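PDB 6KUN: 2-oxoglutarate-dependent dioxygenase DAO from Oryza sativa subsp. indica, which probably catalyses the irreversible, iron- and 2-oxoglutarate-dependent oxidation of the auxin indole-3-acetic acid to inactive 2-oxoindole-3-acetic acid. Local coordinates for residues T180-E184 against S210-N214; Q183-C187 against V204-P208. One frame throughout, in Å; residues are numbered along the deposited sequence.

Interaction 1. Residues T180-E184 against S210-N214; sequences TVLQE and SFVVN
Strands 180-183 and 211-214 run antiparallel. Their axes lie 4.6 Å apart at an angle of 152°, and both backbones are extended. Two hydrogen-bonded pairs join them: Thr180 N to Asn214 O 2.8 Å with Asn214 N to Thr180 O 2.9 Å, and Leu182 N to Val212 O 2.8 Å with Val212 N to Leu182 O 3.0 Å. Val181 and Val213 between them are a non-hydrogen-bonded pair, CA to CA 4.6 Å. These are neighbouring strands of the larger sheet of the jelly-roll dioxygenase fold. Thr180 (m), Leu182 (m, then t), Val212 (t) and Asn214 (m) share the face toward the active site. There Leu182 touches the bound 2-oxoglutarate, Thr180 OG1 hydrogen-bonds Asp175, a predicted iron ligand, and Asn214 lies near His232, another. Val181 and Val213, both t, point to the other face, with Val181 CG2 4.2 Å from Val213 CG2. Helix 111-138 covers Val181 and Phe211. Phe211 is m with chi2 near -87°, and its CB lies 3.7 Å from Val181 CG1. Gln183 (chi1 t) sets NE2 over one face of that ring, 3.5 Å from Phe211 CE1. One water accepts from Glu184 N at 3.1 Å and donates to Ser210 O at 2.7 Å.

Interaction 2. Residues Q183-C187 against V204-P208; sequences QEDEC and VDPLP
Two surface loops of the jelly-roll domain meet here, beside the 2-oxoglutarate site and next to the dimer interface. Residues 183-187 lead out of strand 179-183. The loop residues 204-208 lead toward strand 211-215. Apart from Gln183, which ends its strand, neither segment has regular secondary structure. Glu186 and Pro206 are the nearest pair, CA to CA 5.4 Å. The Pro206 ring, C-gamma endo, points at the first loop and packs on its carbonyls. Asp185 O is 3.4 Å from Pro206 CB, and Glu186 O is 3.4 Å from Pro206 CG. Pro206 and Pro208 both have polyproline II backbone angles, phi near -60° and psi near 146°. Glu186 turns instead, with phi/psi -58/-34°. Its side chain is m then t, which brings OE2 to 3.7 Å from Pro208 CB, while OE1 forms a salt bridge with Lys50. Glu184 is extended, with chi1 and chi2 both t. Its OE1 lies 3.2 Å from Val204 O, but these are two acceptors and do not bond. Glu184 OE2 makes a weak, long ion pair with Arg242, the predicted 2-oxoglutarate-binding arginine. Asp185 (chi1 t) points away from the second loop. Its OD1 accepts from Cys187 N at 3.3 Å, closing an Asx turn, and its OD2 accepts from Val243 N. Cys187 is disulfide-bonded to Cys187 of the second subunit. Around the contact, Val204 packs on Leu191 and Val193 of strand 191-194 and on Val212 of strand 211-215, while Leu207 rests on Arg35 of strand 33-37.

Overall arrangement
Interaction 1 lies in the core and interaction 2 at the surface, with centres about 9 Å apart. They share Gln183 and Glu184, where strand 179-183 runs out into its loop. On the other side, the loop at 204-208 leads into strand 211-215, so both contacts follow the same two chain paths. Val212 CG2 and Val204 CG1 join them at 3.9 Å. Interaction 1 buries 485 Å² and rests on backbone hydrogen bonds and buried apolar side chains. Interaction 2 buries 261 Å² and rests on proline packing, while Glu186 and, weakly, Glu184 find charged partners outside the two segments. One face of the first borders the active site; the second reaches the other subunit.

Interaction 1. Residues T180-E184 against S210-N214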
loop_
_atom_site.group_PDB
_atom_site.type_symbol
_atom_site.label_atom_id
_atom_site.label_comp_id
_atom_site.label_asym_id
_atom_site.label_seq_id
_atom_site.Cartn_x
_atom_site.Cartn_y
_atom_site.Cartn_z
ATOM N N THR B 180 -2.772 8.940 -20.768
ATOM C CA THR B 180 -1.867 8.909 -19.641
ATOM C C THR B 180 -2.299 7.842 -18.656
ATOM O O THR B 180 -3.479 7.782 -18.301
ATOM C CB THR B 180 -1.829 10.260 -18.938
ATOM O OG1 THR B 180 -1.480 11.259 -19.887
ATOM C CG2 THR B 180 -0.747 10.221 -17.832
ATOM N N VAL B 181 -1.342 7.006 -18.199
ATOM C CA VAL B 181 -1.622 6.023 -17.167
ATOM C C VAL B 181 -0.916 6.479 -15.902
ATOM O O VAL B 181 0.299 6.675 -15.913
ATOM C CB VAL B 181 -1.190 4.597 -17.547
ATOM C CG1 VAL B 181 -1.618 3.621 -16.445
ATOM C CG2 VAL B 181 -1.796 4.191 -18.841
ATOM N N LEU B 182 -1.669 6.603 -14.810
ATOM C CA LEU B 182 -1.170 7.142 -13.550
ATOM C C LEU B 182 -1.273 6.075 -12.460
ATOM O O LEU B 182 -2.270 5.350 -12.382
ATOM C CB LEU B 182 -1.997 8.380 -13.118
ATOM C CG LEU B 182 -2.185 9.564 -14.058
ATOM C CD1 LEU B 182 -3.221 10.516 -13.458
ATOM C CD2 LEU B 182 -0.886 10.286 -14.304
ATOM N N GLN B 183 -0.268 6.048 -11.588
ATOM C CA GLN B 183 -0.310 5.282 -10.348
ATOM C C GLN B 183 -0.183 6.260 -9.179
ATOM O O GLN B 183 0.900 6.782 -8.913
ATOM C CB GLN B 183 0.822 4.255 -10.308
ATOM C CG GLN B 183 0.950 3.526 -8.981
ATOM C CD GLN B 183 0.731 2.032 -9.114
ATOM O OE1 GLN B 183 1.685 1.255 -9.165
ATOM N NE2 GLN B 183 -0.531 1.621 -9.171
ATOM N N GLU B 184 -1.295 6.514 -8.493
ATOM C CA GLU B 184 -1.357 7.548 -7.467
ATOM C C GLU B 184 -0.917 6.969 -6.128
ATOM O O GLU B 184 -0.909 5.760 -5.914
ATOM C CB GLU B 184 -2.784 8.120 -7.368
ATOM C CG GLU B 184 -2.952 9.331 -6.438
ATOM C CD GLU B 184 -4.357 9.921 -6.510
ATOM O OE1 GLU B 184 -5.196 9.362 -7.248
ATOM O OE2 GLU B 184 -4.623 10.938 -5.838
ATOM N N SER B 210 -4.648 -0.425 -8.584
ATOM C CA SER B 210 -5.307 -0.025 -9.821
ATOM C C SER B 210 -4.621 1.223 -10.360
ATOM O O SER B 210 -3.934 1.944 -9.627
ATOM C CB SER B 210 -6.786 0.293 -9.623
ATOM O OG SER B 210 -6.950 1.651 -9.226
ATOM N N PHE B 211 -4.801 1.448 -11.660
ATOM C CA PHE B 211 -4.253 2.607 -12.369
ATOM C C PHE B 211 -5.418 3.475 -12.835
ATOM O O PHE B 211 -6.524 2.984 -13.031
ATOM C CB PHE B 211 -3.392 2.153 -13.572
ATOM C CG PHE B 211 -2.125 1.391 -13.181
ATOM C CD1 PHE B 211 -0.966 2.052 -12.892
ATOM C CD2 PHE B 211 -2.102 0.008 -13.186
ATOM C CE1 PHE B 211 0.210 1.378 -12.539
ATOM C CE2 PHE B 211 -0.928 -0.688 -12.845
ATOM C CZ PHE B 211 0.231 0.007 -12.518
ATOM N N VAL B 212 -5.164 4.762 -12.969
ATOM C CA VAL B 212 -6.087 5.714 -13.591
ATOM C C VAL B 212 -5.587 6.028 -14.983
ATOM O O VAL B 212 -4.387 6.273 -15.171
ATOM C CB VAL B 212 -6.185 6.991 -12.735
ATOM C CG1 VAL B 212 -7.110 8.007 -13.365
ATOM C CG2 VAL B 212 -6.616 6.634 -11.327
ATOM N N VAL B 213 -6.495 6.055 -15.958
ATOM C CA VAL B 213 -6.195 6.449 -17.320
ATOM C C VAL B 213 -6.915 7.756 -17.631
ATOM O O VAL B 213 -8.112 7.898 -17.357
ATOM C CB VAL B 213 -6.580 5.348 -18.324
ATOM C CG1 VAL B 213 -6.198 5.808 -19.754
ATOM C CG2 VAL B 213 -5.910 4.023 -17.937
ATOM N N ASN B 214 -6.180 8.727 -18.168
ATOM C CA ASN B 214 -6.770 9.995 -18.612
ATOM C C ASN B 214 -6.523 10.203 -20.094
ATOM O O ASN B 214 -5.400 9.990 -20.595
ATOM C CB ASN B 214 -6.133 11.210 -17.838
ATOM C CG ASN B 214 -6.591 11.268 -16.385
ATOM O OD1 ASN B 214 -7.584 10.666 -16.007
ATOM N ND2 ASN B 214 -5.838 12.003 -15.571
HETATM O O HOH W 1 -3.653 4.541 -8.908
#

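Interaction 2. Residues Q183-C187 against V204-P208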
loop_
_atom_site.group_PDB
_atom_site.type_symbol
_atom_site.label_atom_id
_atom_site.label_comp_id
_atom_site.label_asym_id
_atom_site.label_seq_id
_atom_site.Cartn_x
_atom_site.Cartn_y
_atom_site.Cartn_z
ATOM N N GLN B 183 -0.268 6.048 -11.588
ATOM C CA GLN B 183 -0.310 5.282 -10.348
ATOM C C GLN B 183 -0.183 6.260 -9.179
ATOM O O GLN B 183 0.900 6.782 -8.913
ATOM C CB GLN B 183 0.822 4.255 -10.308
ATOM C CG GLN B 183 0.950 3.526 -8.981
ATOM C CD GLN B 183 0.731 2.032 -9.114
ATOM O OE1 GLN B 183 1.685 1.255 -9.165
ATOM N NE2 GLN B 183 -0.531 1.621 -9.171
ATOM N N GLU B 184 -1.295 6.514 -8.493
ATOM C CA GLU B 184 -1.357 7.548 -7.467
ATOM C C GLU B 184 -0.917 6.969 -6.128
ATOM O O GLU B 184 -0.909 5.760 -5.914
ATOM C CB GLU B 184 -2.784 8.120 -7.368
ATOM C CG GLU B 184 -2.952 9.331 -6.438
ATOM C CD GLU B 184 -4.357 9.921 -6.510
ATOM O OE1 GLU B 184 -5.196 9.362 -7.248
ATOM O OE2 GLU B 184 -4.623 10.938 -5.838
ATOM N N ASP B 185 -0.517 7.855 -5.234
ATOM C CA ASP B 185 -0.150 7.449 -3.885
ATOM C C ASP B 185 -1.359 6.860 -3.189
ATOM O O ASP B 185 -2.391 7.519 -3.110
ATOM C CB ASP B 185 0.360 8.660 -3.115
ATOM C CG ASP B 185 1.267 8.273 -1.994
ATOM O OD1 ASP B 185 1.030 7.204 -1.386
ATOM O OD2 ASP B 185 2.226 9.042 -1.747
ATOM N N GLU B 186 -1.237 5.620 -2.692
ATOM C CA GLU B 186 -2.354 4.988 -2.001
ATOM C C GLU B 186 -2.817 5.808 -0.802
ATOM O O GLU B 186 -4.011 5.845 -0.500
ATOM C CB GLU B 186 -1.958 3.589 -1.516
ATOM C CG GLU B 186 -1.353 2.687 -2.569
ATOM C CD GLU B 186 -0.921 1.347 -1.992
ATOM O OE1 GLU B 186 0.072 0.783 -2.498
ATOM O OE2 GLU B 186 -1.574 0.868 -1.029
ATOM N N CYS B 187 -1.899 6.483 -0.126
ATOM C CA CYS B 187 -2.234 7.179 1.108
ATOM C C CYS B 187 -2.686 8.608 0.892
ATOM O O CYS B 187 -3.533 9.097 1.640
ATOM C CB CYS B 187 -1.025 7.153 2.038
ATOM S SG CYS B 187 -0.386 5.465 2.174
ATOM N N VAL B 204 -10.688 11.615 -7.616
ATOM C CA VAL B 204 -10.379 10.258 -8.038
ATOM C C VAL B 204 -9.606 9.682 -6.855
ATOM O O VAL B 204 -8.366 9.800 -6.785
ATOM C CB VAL B 204 -9.590 10.240 -9.364
ATOM C CG1 VAL B 204 -9.443 8.814 -9.838
ATOM C CG2 VAL B 204 -10.332 11.083 -10.390
ATOM N N ASP B 205 -10.332 9.162 -5.885
ATOM C CA ASP B 205 -9.707 8.642 -4.683
ATOM C C ASP B 205 -8.844 7.439 -5.042
ATOM O O ASP B 205 -9.254 6.597 -5.848
ATOM C CB ASP B 205 -10.774 8.260 -3.658
ATOM C CG ASP B 205 -11.447 9.475 -3.053
ATOM O OD1 ASP B 205 -10.715 10.417 -2.680
ATOM O OD2 ASP B 205 -12.693 9.506 -2.970
ATOM N N PRO B 206 -7.641 7.338 -4.479
ATOM C CA PRO B 206 -6.770 6.211 -4.836
ATOM C C PRO B 206 -7.417 4.878 -4.485
ATOM O O PRO B 206 -8.157 4.757 -3.500
ATOM C CB PRO B 206 -5.495 6.463 -4.013
ATOM C CG PRO B 206 -5.919 7.355 -2.892
ATOM C CD PRO B 206 -7.066 8.180 -3.408
ATOM N N LEU B 207 -7.148 3.878 -5.321
ATOM C CA LEU B 207 -7.619 2.506 -5.092
ATOM C C LEU B 207 -6.455 1.554 -5.330
ATOM O O LEU B 207 -6.043 1.379 -6.497
ATOM C CB LEU B 207 -8.785 2.182 -6.015
ATOM C CG LEU B 207 -9.494 0.831 -5.916
ATOM C CD1 LEU B 207 -8.568 -0.353 -6.168
ATOM C CD2 LEU B 207 -10.188 0.699 -4.561
ATOM N N PRO B 208 -5.927 0.899 -4.286
ATOM C CA PRO B 208 -4.599 0.283 -4.401
ATOM C C PRO B 208 -4.527 -0.761 -5.503
ATOM O O PRO B 208 -5.498 -1.465 -5.802
ATOM C CB PRO B 208 -4.380 -0.365 -3.023
ATOM C CG PRO B 208 -5.358 0.313 -2.101
ATOM C CD PRO B 208 -6.538 0.657 -2.962
#